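Local atomic coordinates of isomaltose glucohydrolase (Kribbella flavida, PDB entry 5Z3E), a protein that hydrolyses the alpha-1,6-glucosidic linkage of isomaltose from the non-reducing end, yielding beta-D-glucose and D-glucose, in the intracellular breakdown of a starch-derived cyclic tetrasaccharide. Residues G109-L114 against V182-A187; G177-V182 against A228-A233; D195-H200 against H303-D308. The protein carries 1 engineered substitution. All coordinates share one frame; numbering follows the deposited sequence.

Contact 1. Residues G109-L114 against V182-A187; sequences GQVDDL and VDYLLA
V111 and Y184 mark the nearest backbone approach of two helical segments, 109-114 and 182-187, that run roughly the same way, their axes 10.0 Å apart at closest and inclined at 26°. The helices face each other through a small apolar layer made by V111 and L114 on one side and Y184 on the other. The Y184 side chain leaves with CG anti to the backbone N (chi1 -175°), which brings the CD1-CE1 side of the ring up to V111 and L114. L114 comes to the edge of that ring, near its plane, with CD1 4.0 Å from Y184 CE1. V111 crosses the tyrosine at about a right angle and reaches it obliquely, its CG2 lying 4.2 Å from Y184 CD1; the other methyl, CG1, points to the preceding residue, 4.4 Å from D183 CB. These distances describe loose van der Waals packing, and what joins the segments directly is apolar. Polar groups lie at the margins: D112 OD1 and D183 OD2 stand 4.9 Å apart, and both carboxylates form salt bridges with R108, whose guanidinium probably offsets the repulsion between them. The hydroxyl of Y184 is hydrogen-bonded to the backbone N of L130, tying the far end of the ring to a loop. Within the helical (alpha/alpha) barrel domain of family 15, helix 108-119 thus lies along the flank of helix 175-188, with Y153 of helix 151-167 meeting the Y184 ring edge-to-face, while L185 packs on helix 151-167 and L186 on helix 231-248.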
loop_
_atom_site.group_PDB
_atom_site.type_symbol
_atom_site.label_atom_id
_atom_site.label_comp_id
_atom_site.label_asym_id
_atom_site.label_seq_id
_atom_site.Cartn_x
_atom_site.Cartn_y
_atom_site.Cartn_z
ATOM N N GLY A 109 -13.248 1.518 21.365
ATOM C CA GLY A 109 -13.514 0.548 22.430
ATOM C C GLY A 109 -12.961 -0.826 22.130
ATOM O O GLY A 109 -12.384 -1.473 23.010
ATOM N N GLN A 110 -13.066 -1.278 20.879
ATOM C CA GLN A 110 -12.506 -2.583 20.484
ATOM C C GLN A 110 -11.012 -2.576 20.727
ATOM O O GLN A 110 -10.464 -3.542 21.278
ATOM C CB GLN A 110 -12.865 -2.896 19.032
ATOM C CG GLN A 110 -12.316 -4.236 18.554
ATOM C CD GLN A 110 -12.745 -4.589 17.139
ATOM O OE1 GLN A 110 -13.393 -3.816 16.466
ATOM N NE2 GLN A 110 -12.337 -5.766 16.670
ATOM N N VAL A 111 -10.320 -1.518 20.292
ATOM C CA VAL A 111 -8.884 -1.434 20.495
ATOM C C VAL A 111 -8.553 -1.362 21.981
ATOM O O VAL A 111 -7.649 -2.059 22.451
ATOM C CB VAL A 111 -8.280 -0.272 19.699
ATOM C CG1 VAL A 111 -6.860 0.011 20.091
ATOM C CG2 VAL A 111 -8.398 -0.582 18.209
ATOM N N ASP A 112 -9.276 -0.548 22.751
ATOM C CA ASP A 112 -9.012 -0.483 24.185
ATOM C C ASP A 112 -9.170 -1.867 24.812
ATOM O O ASP A 112 -8.380 -2.236 25.693
ATOM C CB ASP A 112 -9.932 0.522 24.859
ATOM C CG ASP A 112 -9.567 1.966 24.519
ATOM O OD1 ASP A 112 -8.457 2.203 24.019
ATOM O OD2 ASP A 112 -10.409 2.838 24.792
ATOM N N ASP A 113 -10.182 -2.612 24.402
ATOM C CA ASP A 113 -10.388 -3.950 24.950
ATOM C C ASP A 113 -9.267 -4.905 24.540
ATOM O O ASP A 113 -8.850 -5.742 25.370
ATOM C CB ASP A 113 -11.727 -4.500 24.490
ATOM C CG ASP A 113 -12.926 -3.822 25.134
ATOM O OD1 ASP A 113 -12.752 -3.044 26.096
ATOM O OD2 ASP A 113 -14.049 -4.047 24.622
ATOM N N LEU A 114 -8.772 -4.834 23.319
ATOM C CA LEU A 114 -7.657 -5.672 22.902
ATOM C C LEU A 114 -6.427 -5.373 23.742
ATOM O O LEU A 114 -5.725 -6.275 24.168
ATOM C CB LEU A 114 -7.345 -5.466 21.417
ATOM C CG LEU A 114 -8.406 -5.971 20.435
ATOM C CD1 LEU A 114 -8.056 -5.480 19.034
ATOM C CD2 LEU A 114 -8.540 -7.489 20.412
ATOM N N VAL A 182 -2.550 4.386 16.049
ATOM C CA VAL A 182 -1.262 4.357 16.721
ATOM C C VAL A 182 -1.288 3.383 17.883
ATOM O O VAL A 182 -0.391 2.551 18.034
ATOM C CB VAL A 182 -0.818 5.759 17.192
ATOM C CG1 VAL A 182 0.390 5.657 18.093
ATOM C CG2 VAL A 182 -0.520 6.664 16.012
ATOM N N ASP A 183 -2.299 3.478 18.741
ATOM C CA ASP A 183 -2.357 2.580 19.895
ATOM C C ASP A 183 -2.359 1.121 19.439
ATOM O O ASP A 183 -1.718 0.266 20.051
ATOM C CB ASP A 183 -3.594 2.871 20.740
ATOM C CG ASP A 183 -3.486 4.132 21.590
ATOM O OD1 ASP A 183 -2.376 4.643 21.812
ATOM O OD2 ASP A 183 -4.559 4.541 22.105
ATOM N N TYR A 184 -3.123 0.824 18.393
ATOM C CA TYR A 184 -3.204 -0.535 17.864
ATOM C C TYR A 184 -1.835 -1.005 17.366
ATOM O O TYR A 184 -1.393 -2.115 17.701
ATOM C CB TYR A 184 -4.243 -0.536 16.752
ATOM C CG TYR A 184 -4.549 -1.890 16.153
ATOM C CD1 TYR A 184 -5.188 -2.877 16.878
ATOM C CD2 TYR A 184 -4.251 -2.175 14.825
ATOM C CE1 TYR A 184 -5.522 -4.095 16.317
ATOM C CE2 TYR A 184 -4.591 -3.379 14.243
ATOM C CZ TYR A 184 -5.241 -4.337 14.985
ATOM O OH TYR A 184 -5.655 -5.530 14.473
ATOM N N LEU A 185 -1.166 -0.186 16.559
ATOM C CA LEU A 185 0.111 -0.588 16.007
ATOM C C LEU A 185 1.209 -0.698 17.036
ATOM O O LEU A 185 2.058 -1.585 16.943
ATOM C CB LEU A 185 0.520 0.357 14.884
ATOM C CG LEU A 185 -0.345 0.287 13.632
ATOM C CD1 LEU A 185 0.067 1.351 12.654
ATOM C CD2 LEU A 185 -0.298 -1.097 13.014
ATOM N N LEU A 186 1.217 0.181 18.041
ATOM C CA LEU A 186 2.240 0.072 19.077
ATOM C C LEU A 186 2.119 -1.269 19.805
ATOM O O LEU A 186 3.116 -1.823 20.243
ATOM C CB LEU A 186 2.169 1.233 20.061
ATOM C CG LEU A 186 2.550 2.598 19.505
ATOM C CD1 LEU A 186 2.295 3.653 20.562
ATOM C CD2 LEU A 186 3.990 2.660 19.054
ATOM N N ALA A 187 0.900 -1.771 19.958
ATOM C CA ALA A 187 0.675 -3.047 20.621
ATOM C C ALA A 187 0.980 -4.248 19.752
ATOM O O ALA A 187 1.400 -5.281 20.279
ATOM C CB ALA A 187 -0.758 -3.122 21.101
#

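Contact 2. Residues G177-V182 against A228-A233; sequences GIDVAV and APWSAA
A type I beta turn, A228 to S231, faces helical segment 177-182 across W230 and V182, whose CA atoms are 7.7 Å apart. Closed by S231 N to A228 O, the turn leads into helix 231-248 and, through the W230 indole, is anchored on helix 175-188, away from the catalytic residues. W230 CG lies between the backbone N and the carbonyl carbon (chi1 43°), a placing that sends the ring across the side chains of I178, D179 and V182. V182 CG1 covers one face: it sits 3.7 Å from the centroid of the five-membered ring, over the face, a CH-pi contact. A228 CB, from the turn itself, lies over the opposite face, so the indole is held between two methyl groups. I178 CG2 meets the benzo part obliquely, 3.9 Å from W230 CZ2. At the pyrrole edge the indole N-H donates to D179 OD1, NE1 to OD1 2.9 Å with an angle of 152°; the oxygen lies in the ring plane, but is approached from above the carboxylate plane, which is turned 75° from the ring. The same OD1 takes a salt bridge from R175 NE. The hydrogen bond satisfies the polar N-H of a buried tryptophan and, with the packing on both faces, probably helps set how the indole is turned. R175 probably helps to keep D179 ionised and oriented as the acceptor.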
loop_
_atom_site.group_PDB
_atom_site.type_symbol
_atom_site.label_atom_id
_atom_site.label_comp_id
_atom_site.label_asym_id
_atom_site.label_seq_id
_atom_site.Cartn_x
_atom_site.Cartn_y
_atom_site.Cartn_z
ATOM N N GLY A 177 -8.921 9.408 15.253
ATOM C CA GLY A 177 -8.724 8.182 14.493
ATOM C C GLY A 177 -7.246 7.771 14.412
ATOM O O GLY A 177 -6.919 6.598 14.569
ATOM N N ILE A 178 -6.380 8.764 14.215
ATOM C CA ILE A 178 -4.938 8.524 14.313
ATOM C C ILE A 178 -4.592 7.856 15.637
ATOM O O ILE A 178 -3.805 6.902 15.662
ATOM C CB ILE A 178 -4.172 9.853 14.105
ATOM C CG1 ILE A 178 -4.255 10.283 12.628
ATOM C CG2 ILE A 178 -2.739 9.736 14.592
ATOM C CD1 ILE A 178 -3.786 11.695 12.361
ATOM N N ASP A 179 -5.155 8.342 16.742
ATOM C CA ASP A 179 -4.837 7.790 18.048
ATOM C C ASP A 179 -5.201 6.314 18.132
ATOM O O ASP A 179 -4.459 5.523 18.742
ATOM C CB ASP A 179 -5.576 8.551 19.147
ATOM C CG ASP A 179 -5.026 9.940 19.445
ATOM O OD1 ASP A 179 -3.887 10.249 19.061
ATOM O OD2 ASP A 179 -5.755 10.711 20.135
ATOM N N VAL A 180 -6.346 5.920 17.577
ATOM C CA VAL A 180 -6.734 4.514 17.579
ATOM C C VAL A 180 -5.701 3.678 16.810
ATOM O O VAL A 180 -5.246 2.631 17.280
ATOM C CB VAL A 180 -8.149 4.316 16.995
ATOM C CG1 VAL A 180 -8.493 2.853 16.867
ATOM C CG2 VAL A 180 -9.181 5.014 17.851
ATOM N N ALA A 181 -5.345 4.136 15.604
ATOM C CA ALA A 181 -4.389 3.397 14.790
ATOM C C ALA A 181 -3.027 3.292 15.459
ATOM O O ALA A 181 -2.394 2.226 15.416
ATOM C CB ALA A 181 -4.269 4.047 13.420
ATOM N N VAL A 182 -2.550 4.386 16.049
ATOM C CA VAL A 182 -1.262 4.357 16.721
ATOM C C VAL A 182 -1.288 3.383 17.883
ATOM O O VAL A 182 -0.391 2.551 18.034
ATOM C CB VAL A 182 -0.818 5.759 17.192
ATOM C CG1 VAL A 182 0.390 5.657 18.093
ATOM C CG2 VAL A 182 -0.520 6.664 16.012
ATOM N N ALA A 228 1.606 14.649 21.336
ATOM C CA ALA A 228 0.808 13.451 21.507
ATOM C C ALA A 228 1.453 12.558 22.552
ATOM O O ALA A 228 2.683 12.445 22.617
ATOM C CB ALA A 228 0.692 12.702 20.198
ATOM N N PRO A 229 0.651 11.862 23.366
ATOM C CA PRO A 229 1.245 11.029 24.417
ATOM C C PRO A 229 2.141 9.921 23.904
ATOM O O PRO A 229 3.054 9.487 24.599
ATOM C CB PRO A 229 0.022 10.459 25.168
ATOM C CG PRO A 229 -1.074 10.789 24.359
ATOM C CD PRO A 229 -0.816 11.896 23.442
ATOM N N TRP A 230 1.892 9.469 22.687
ATOM C CA TRP A 230 2.618 8.393 22.037
ATOM C C TRP A 230 3.774 8.883 21.176
ATOM O O TRP A 230 4.414 8.064 20.501
ATOM C CB TRP A 230 1.643 7.537 21.209
ATOM C CG TRP A 230 0.629 8.315 20.413
ATOM C CD1 TRP A 230 -0.713 8.367 20.663
ATOM C CD2 TRP A 230 0.844 9.145 19.261
ATOM N NE1 TRP A 230 -1.350 9.129 19.739
ATOM C CE2 TRP A 230 -0.428 9.629 18.861
ATOM C CE3 TRP A 230 1.954 9.512 18.506
ATOM C CZ2 TRP A 230 -0.594 10.467 17.767
ATOM C CZ3 TRP A 230 1.782 10.349 17.427
ATOM C CH2 TRP A 230 0.510 10.812 17.069
ATOM N N SER A 231 4.078 10.183 21.172
ATOM C CA SER A 231 5.065 10.716 20.251
ATOM C C SER A 231 6.396 9.952 20.294
ATOM O O SER A 231 6.877 9.463 19.272
ATOM C CB SER A 231 5.291 12.204 20.527
ATOM O OG SER A 231 6.303 12.721 19.711
ATOM N N ALA A 232 7.026 9.892 21.455
ATOM C CA ALA A 232 8.318 9.221 21.560
ATOM C C ALA A 232 8.207 7.744 21.249
ATOM O O ALA A 232 9.088 7.154 20.599
ATOM C CB ALA A 232 8.892 9.424 22.967
ATOM N N ALA A 233 7.154 7.107 21.741
ATOM C CA ALA A 233 6.984 5.675 21.570
ATOM C C ALA A 233 6.989 5.292 20.098
ATOM O O ALA A 233 7.515 4.238 19.734
ATOM C CB ALA A 233 5.711 5.209 22.246
#

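Contact 3. Residues D195-H200 against H303-D308; sequences DWWEEH and HRFAAD
W197 packs against R304 and F305 in a buried contact between two loops, one following helix 175-188, the other joining strands 301-302 and 315-316. The first loop carries D195, predicted to be a proton acceptor, and E198, inferred to be the proton donor. The R304 side chain is about 8 Å from that of A355, an engineered residue at an inferred proton-acceptor position. R304 CD sits over the centre of the W197 six-membered ring, 3.6 Å from its centroid and 7° off the normal, a CH-pi contact; W196 CB lies over the opposite face. A bend at chi3 (-62°) turns the arginine chain back over the indole, bringing NH1 to 3.3 Å from W197 CE3, with the guanidinium tilted 49° to the ring. F305 is slid aside from the pyrrole part, CE1 touching W197 CD1 at 3.5 Å, and its ring barely overlaps the indole. D308 holds the arginine side-on in a salt bridge: NE donates to OD2 and NH2 to OD1, each 2.9 Å, both close to the guanidinium plane. Water 1 bridges the loops, donating to W197 O at 2.7 Å and accepting from R304 NH2; water 2 donates to E199 OE1 in one of its two conformers and accepts a weak bond from R304 NH2. D195 OD1 accepts from E199 N and, weakly, from W197 N, bracing the D195-E198 type I turn. The indole N-H is bound by D265 OD2. Both W197 and R304 rest on L319 of helix 317-329, R304 also touches W316 of strand 315-316, and W196 reaches helix 151-167.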
loop_
_atom_site.group_PDB
_atom_site.type_symbol
_atom_site.label_atom_id
_atom_site.label_comp_id
_atom_site.label_asym_id
_atom_site.label_seq_id
_atom_site.Cartn_x
_atom_site.Cartn_y
_atom_site.Cartn_z
ATOM N N ASP A 195 0.458 -11.485 4.745
ATOM C CA ASP A 195 1.120 -10.464 3.956
ATOM C C ASP A 195 0.108 -9.635 3.165
ATOM O O ASP A 195 -1.105 -9.868 3.247
ATOM C CB ASP A 195 2.214 -11.077 3.097
ATOM C CG ASP A 195 1.742 -12.046 2.035
ATOM O OD1 ASP A 195 0.556 -12.048 1.700
ATOM O OD2 ASP A 195 2.644 -12.770 1.531
ATOM N N TRP A 196 0.596 -8.665 2.390
ATOM C CA TRP A 196 -0.302 -7.834 1.596
ATOM C C TRP A 196 -1.184 -8.683 0.708
ATOM O O TRP A 196 -2.275 -8.263 0.341
ATOM C CB TRP A 196 0.427 -6.878 0.665
ATOM C CG TRP A 196 1.242 -5.758 1.250
ATOM C CD1 TRP A 196 1.615 -5.504 2.573
ATOM C CD2 TRP A 196 1.864 -4.738 0.469
ATOM N NE1 TRP A 196 2.407 -4.375 2.607
ATOM C CE2 TRP A 196 2.604 -3.899 1.344
ATOM C CE3 TRP A 196 1.858 -4.443 -0.887
ATOM C CZ2 TRP A 196 3.322 -2.791 0.886
ATOM C CZ3 TRP A 196 2.557 -3.324 -1.333
ATOM C CH2 TRP A 196 3.288 -2.536 -0.457
ATOM N N TRP A 197 -0.694 -9.856 0.313
ATOM C CA TRP A 197 -1.323 -10.757 -0.622
ATOM C C TRP A 197 -2.196 -11.807 0.049
ATOM O O TRP A 197 -2.691 -12.721 -0.602
ATOM C CB TRP A 197 -0.258 -11.420 -1.493
ATOM C CG TRP A 197 0.823 -10.494 -1.956
ATOM C CD1 TRP A 197 2.171 -10.733 -1.841
ATOM C CD2 TRP A 197 0.706 -9.216 -2.601
ATOM N NE1 TRP A 197 2.877 -9.701 -2.379
ATOM C CE2 TRP A 197 2.007 -8.760 -2.853
ATOM C CE3 TRP A 197 -0.376 -8.400 -2.977
ATOM C CZ2 TRP A 197 2.252 -7.555 -3.503
ATOM C CZ3 TRP A 197 -0.114 -7.202 -3.618
ATOM C CH2 TRP A 197 1.185 -6.797 -3.873
ATOM N N GLU A 198 -2.423 -11.682 1.350
ATOM C CA GLU A 198 -3.259 -12.632 2.109
ATOM C C GLU A 198 -2.692 -14.005 2.208
ATOM O O GLU A 198 -3.426 -14.998 2.198
ATOM C CB GLU A 198 -4.697 -12.676 1.634
ATOM C CG GLU A 198 -5.298 -11.410 1.743
ATOM C CD GLU A 198 -6.761 -11.398 1.403
ATOM O OE1 GLU A 198 -7.361 -12.472 1.118
ATOM O OE2 GLU A 198 -7.323 -10.284 1.483
ATOM N N GLU A 199 -1.395 -14.079 2.381
ATOM C CA GLU A 199 -0.693 -15.349 2.502
ATOM C C GLU A 199 0.159 -15.396 3.779
ATOM O O GLU A 199 0.627 -14.366 4.279
ATOM C CB GLU A 199 0.213 -15.604 1.302
ATOM C CG GLU A 199 -0.527 -15.626 -0.046
ATOM C CD GLU A 199 -1.113 -16.980 -0.407
ATOM O OE1 GLU A 199 -2.008 -17.043 -1.275
ATOM O OE2 GLU A 199 -0.672 -17.970 0.140
ATOM N N HIS A 200 0.381 -16.616 4.285
ATOM C CA HIS A 200 1.417 -16.892 5.280
ATOM C C HIS A 200 1.231 -16.144 6.605
ATOM O O HIS A 200 2.109 -15.389 7.033
ATOM C CB HIS A 200 2.815 -16.667 4.714
ATOM C CG HIS A 200 3.090 -17.438 3.478
ATOM N ND1 HIS A 200 3.307 -18.754 3.460
ATOM C CD2 HIS A 200 3.135 -17.036 2.172
ATOM C CE1 HIS A 200 3.473 -19.214 2.198
ATOM N NE2 HIS A 200 3.389 -18.131 1.427
ATOM N N HIS A 303 6.142 -8.959 -11.139
ATOM C CA HIS A 303 5.427 -10.020 -10.462
ATOM C C HIS A 303 5.459 -9.827 -8.939
ATOM O O HIS A 303 6.345 -9.164 -8.392
ATOM C CB HIS A 303 6.081 -11.370 -10.787
ATOM C CG HIS A 303 5.947 -11.791 -12.223
ATOM N ND1 HIS A 303 4.736 -12.142 -12.757
ATOM C CD2 HIS A 303 6.868 -11.982 -13.184
ATOM C CE1 HIS A 303 4.901 -12.511 -14.011
ATOM N NE2 HIS A 303 6.184 -12.447 -14.305
ATOM N N ARG A 304 4.517 -10.458 -8.260
ATOM C CA ARG A 304 4.440 -10.345 -6.805
ATOM C C ARG A 304 5.499 -11.183 -6.102
ATOM O O ARG A 304 6.216 -10.704 -5.227
ATOM C CB ARG A 304 3.044 -10.700 -6.293
ATOM C CG ARG A 304 1.931 -9.886 -6.928
ATOM C CD ARG A 304 0.624 -9.940 -6.198
ATOM N NE ARG A 304 0.106 -11.312 -6.165
ATOM C CZ ARG A 304 -0.978 -11.683 -5.482
ATOM N NH1 ARG A 304 -1.679 -10.783 -4.807
ATOM N NH2 ARG A 304 -1.341 -12.940 -5.454
ATOM N N PHE A 305 5.576 -12.481 -6.437
ATOM C CA PHE A 305 6.487 -13.397 -5.772
ATOM C C PHE A 305 6.541 -14.675 -6.635
ATOM O O PHE A 305 5.624 -14.949 -7.378
ATOM C CB PHE A 305 6.020 -13.739 -4.286
ATOM C CG PHE A 305 4.569 -14.165 -4.144
ATOM C CD1 PHE A 305 3.596 -13.237 -3.954
ATOM C CD2 PHE A 305 4.194 -15.544 -4.100
ATOM C CE1 PHE A 305 2.289 -13.597 -3.846
ATOM C CE2 PHE A 305 2.836 -15.855 -3.974
ATOM C CZ PHE A 305 1.892 -14.930 -3.877
ATOM N N ALA A 306 7.611 -15.437 -6.496
ATOM C CA ALA A 306 7.880 -16.561 -7.419
ATOM C C ALA A 306 6.764 -17.637 -7.459
ATOM O O ALA A 306 6.526 -18.170 -8.521
ATOM C CB ALA A 306 9.195 -17.180 -7.094
ATOM N N ALA A 307 6.131 -17.957 -6.314
ATOM C CA ALA A 307 5.038 -18.980 -6.262
ATOM C C ALA A 307 3.649 -18.544 -6.589
ATOM O O ALA A 307 2.689 -19.283 -6.537
ATOM C CB ALA A 307 5.039 -19.605 -4.860
ATOM N N ASP A 308 3.585 -17.263 -7.021
ATOM C CA ASP A 308 2.273 -16.705 -7.173
ATOM C C ASP A 308 1.519 -17.446 -8.289
ATOM O O ASP A 308 1.977 -17.444 -9.439
ATOM C CB ASP A 308 2.461 -15.246 -7.459
ATOM C CG ASP A 308 1.170 -14.478 -7.439
ATOM O OD1 ASP A 308 0.145 -15.011 -6.928
ATOM O OD2 ASP A 308 1.180 -13.317 -7.887
HETATM O O HOH W 1 -3.325 -12.729 -3.207
HETATM O O HOH W 2 -2.399 -15.041 -3.447
#

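How the contacts relate
Contacts 1 and 2 form a continuous patch on helix 175-188: they share V182, which makes its contact in contact 2, their centres are 10 Å apart, and V111 CG2 touches V180 CG1 at 3.7 Å. Helix 108-119 and the turn before helix 231-248 thus pack on the same helix. Contact 3 lies nearer the centre of the chain, about 27 Å from contact 1 and 30 Å from contact 2 between centres, and touches neither. All three are buried, but chemistry follows place: contact 1 is purely apolar across its segments, contact 2 adds one direct hydrogen bond, and contact 3, one loop of which carries the probable catalytic D195 and E198, combines CH-pi and aromatic packing with bridging waters.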